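Local atomic coordinates of aminotransferase class-III (Sphaerobacter thermophilus DSM 20745, PDB entry 6K8H), a protein that belongs to the class-III aminotransferases, a family of PLP-dependent enzymes of the aspartate aminotransferase fold, and forms a two-chain assembly. Residues A86-L91 and P322-A327. Residues are numbered along the deposited sequence.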
ATOM      1  N   ALA B  86      17.063 -14.954  -6.768  1.00 13.23           N
ATOM      2  CA  ALA B  86      16.472 -14.098  -7.801  1.00 13.80           C
ATOM      3  C   ALA B  86      16.521 -12.621  -7.405  1.00 12.98           C
ATOM      4  O   ALA B  86      16.857 -11.746  -8.225  1.00 11.34           O
ATOM      5  CB  ALA B  86      15.036 -14.531  -8.072  1.00 13.77           C
ATOM      6  N   VAL B  87      16.195 -12.326  -6.149  1.00 12.01           N
ATOM      7  CA  VAL B  87      16.224 -10.947  -5.668  1.00 11.46           C
ATOM      8  C   VAL B  87      17.638 -10.381  -5.745  1.00 14.20           C
ATOM      9  O   VAL B  87      17.850  -9.240  -6.182  1.00 10.67           O
ATOM     10  CB  VAL B  87      15.659 -10.872  -4.239  1.00  9.38           C
ATOM     11  CG1 VAL B  87      15.973  -9.529  -3.617  1.00 11.46           C
ATOM     12  CG2 VAL B  87      14.154 -11.146  -4.265  1.00  8.51           C
ATOM     13  N   ILE B  88      18.609 -11.175  -5.306  1.00 12.59           N
ATOM     14  CA  ILE B  88      20.026 -10.711  -5.324  1.00 13.68           C
ATOM     15  C   ILE B  88      20.430 -10.420  -6.776  1.00 13.46           C
ATOM     16  O   ILE B  88      21.097  -9.416  -6.998  1.00 13.92           O
ATOM     17  CB  ILE B  88      20.932 -11.724  -4.608  1.00 14.30           C
ATOM     18  CG1 ILE B  88      20.725 -11.653  -3.093  1.00 12.27           C
ATOM     19  CG2 ILE B  88      22.383 -11.517  -4.997  1.00 12.25           C
ATOM     20  CD1 ILE B  88      21.304 -12.813  -2.335  1.00 18.00           C
ATOM     21  N   ARG B  89      20.017 -11.264  -7.722  1.00 12.95           N
ATOM     22  CA  ARG B  89      20.276 -10.978  -9.131  1.00 14.29           C
ATOM     23  C   ARG B  89      19.691  -9.628  -9.529  1.00 16.92           C
ATOM     24  O   ARG B  89      20.338  -8.840 -10.239  1.00 13.13           O
ATOM     25  CB  ARG B  89      19.693 -12.079 -10.026  1.00 15.99           C
ATOM     26  CG  ARG B  89      20.602 -13.273 -10.277  1.00 25.48           C
ATOM     27  CD  ARG B  89      20.117 -14.086 -11.476  1.00 25.53           C
ATOM     28  NE  ARG B  89      18.848 -14.769 -11.218  1.00 24.63           N
ATOM     29  CZ  ARG B  89      18.735 -15.900 -10.519  1.00 32.37           C
ATOM     30  NH1 ARG B  89      19.816 -16.478 -10.006  1.00 28.42           N
ATOM     31  NH2 ARG B  89      17.540 -16.461 -10.328  1.00 33.10           N
ATOM     32  N   GLN B  90      18.462  -9.344  -9.078  1.00 11.48           N
ATOM     33  CA  GLN B  90      17.800  -8.098  -9.473  1.00 15.77           C
ATOM     34  C   GLN B  90      18.467  -6.883  -8.845  1.00 14.69           C
ATOM     35  O   GLN B  90      18.545  -5.819  -9.472  1.00 12.59           O
ATOM     36  CB  GLN B  90      16.318  -8.129  -9.093  1.00 13.03           C
ATOM     37  CG  GLN B  90      15.561  -6.878  -9.534  1.00 13.83           C
ATOM     38  CD  GLN B  90      15.641  -6.661 -11.029  1.00 16.27           C
ATOM     39  OE1 GLN B  90      15.518  -7.605 -11.811  1.00 14.69           O
ATOM     40  NE2 GLN B  90      15.841  -5.416 -11.438  1.00 12.37           N
ATOM     41  N   LEU B  91      18.957  -7.027  -7.608  1.00 13.43           N
ATOM     42  CA  LEU B  91      19.532  -5.890  -6.884  1.00 13.79           C
ATOM     43  C   LEU B  91      20.666  -5.258  -7.671  1.00 14.72           C
ATOM     44  O   LEU B  91      20.841  -4.031  -7.650  1.00 15.72           O
ATOM     45  CB  LEU B  91      20.050  -6.321  -5.516  1.00 12.23           C
ATOM     46  CG  LEU B  91      19.093  -6.758  -4.410  1.00 15.65           C
ATOM     47  CD1 LEU B  91      19.879  -7.096  -3.153  1.00 14.03           C
ATOM     48  CD2 LEU B  91      18.099  -5.674  -4.116  1.00 15.37           C
ATOM     49  N   PRO B 322      10.612  -4.002  -9.662  1.00  9.78           N
ATOM     50  CA  PRO B 322      11.186  -5.279 -10.122  1.00 11.82           C
ATOM     51  C   PRO B 322      11.523  -6.248  -8.999  1.00  7.48           C
ATOM     52  O   PRO B 322      11.511  -7.460  -9.228  1.00  9.00           O
ATOM     53  CB  PRO B 322      12.443  -4.841 -10.884  1.00 11.35           C
ATOM     54  CG  PRO B 322      12.117  -3.444 -11.349  1.00 12.50           C
ATOM     55  CD  PRO B 322      11.308  -2.839 -10.231  1.00 10.75           C
ATOM     56  N   VAL B 323      11.825  -5.784  -7.794  1.00 10.06           N
ATOM     57  CA  VAL B 323      12.104  -6.744  -6.735  1.00  8.96           C
ATOM     58  C   VAL B 323      10.862  -7.575  -6.435  1.00  9.33           C
ATOM     59  O   VAL B 323      10.910  -8.809  -6.439  1.00  7.58           O
ATOM     60  CB  VAL B 323      12.647  -6.042  -5.483  1.00  9.29           C
ATOM     61  CG1 VAL B 323      12.767  -7.049  -4.359  1.00 10.41           C
ATOM     62  CG2 VAL B 323      14.001  -5.431  -5.803  1.00 12.33           C
ATOM     63  N   THR B 324       9.734  -6.912  -6.163  1.00  9.13           N
ATOM     64  CA  THR B 324       8.491  -7.639  -5.917  1.00  7.47           C
ATOM     65  C   THR B 324       8.104  -8.506  -7.109  1.00  8.64           C
ATOM     66  O   THR B 324       7.645  -9.640  -6.933  1.00  9.59           O
ATOM     67  CB  THR B 324       7.363  -6.664  -5.593  1.00  9.73           C
ATOM     68  OG1 THR B 324       7.701  -5.908  -4.428  1.00  8.57           O
ATOM     69  CG2 THR B 324       6.024  -7.417  -5.360  1.00  8.54           C
ATOM     70  N   MET B 325       8.309  -8.007  -8.333  1.00  5.24           N
ATOM     71  CA  MET B 325       7.905  -8.776  -9.510  1.00  6.88           C
ATOM     72  C   MET B 325       8.739 -10.040  -9.659  1.00  9.65           C
ATOM     73  O   MET B 325       8.203 -11.111  -9.955  1.00  7.20           O
ATOM     74  CB  MET B 325       8.010  -7.911 -10.769  1.00  7.69           C
ATOM     75  CG  MET B 325       7.057  -6.720 -10.773  1.00  5.32           C
ATOM     76  SD  MET B 325       5.296  -7.143 -10.804  1.00 12.44           S
ATOM     77  CE  MET B 325       4.896  -7.164  -9.046  1.00  6.14           C
ATOM     78  N   VAL B 326      10.054  -9.934  -9.439  1.00  9.58           N
ATOM     79  CA  VAL B 326      10.947 -11.079  -9.558  1.00 10.04           C
ATOM     80  C   VAL B 326      10.706 -12.081  -8.428  1.00 12.55           C
ATOM     81  O   VAL B 326      10.640 -13.297  -8.658  1.00  9.28           O
ATOM     82  CB  VAL B 326      12.398 -10.572  -9.612  1.00 13.23           C
ATOM     83  CG1 VAL B 326      13.359 -11.664  -9.285  1.00 19.36           C
ATOM     84  CG2 VAL B 326      12.689  -9.980 -11.014  1.00 13.26           C
ATOM     85  N   ALA B 327      10.566 -11.592  -7.195  1.00  8.30           N
ATOM     86  CA  ALA B 327      10.304 -12.493  -6.078  1.00  8.16           C
ATOM     87  C   ALA B 327       8.958 -13.198  -6.243  1.00 10.43           C
ATOM     88  O   ALA B 327       8.833 -14.397  -5.956  1.00  9.46           O
ATOM     89  CB  ALA B 327      10.359 -11.723  -4.761  1.00  9.18           C
TER
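Gln90 lays its side chain over the first turn of the facing helix, NE2 lying 3.5 Å from CB of Pro322 and OE1 3.8 Å from CG2 of Val326. It illustrates how a polar side chain can join an apolar helix interface: NE2 donates to the carbonyl oxygen of Gly94 in its own chain while also lying against Pro322, and the aliphatic part packs too, with CG 4.3 Å from CG2 of Val323. The last turn and a half of helix 81-91 runs roughly antiparallel to the start of helix 322-334, with the two short axes 9.0 Å apart at an angle of 150°. The CB of Ala86 meets CG1 of Val326 at 3.5 Å, while Val87 reaches Val323 through CG1 to CG1 (4.1 Å) and Ala327 through CG2 to CB (3.9 Å). At the C-terminal end of helix 81-91, Leu91 CD2 adds a looser touch on Val323 CG2 at 4.4 Å. His103 of helix 102-114 packs on Gln90, Pro322 and Val326. The pairing joins two helices far apart in sequence at the dimer interface, where Leu91 O accepts a hydrogen bond from Asn84 ND2 of the second subunit and Val323 packs on that subunit's Phe288. Since the two segments share neither hydrogen bonds nor salt bridges, their direct contact rests on van der Waals packing and the burial of 333 Å², both sides summed, of largely aliphatic surface.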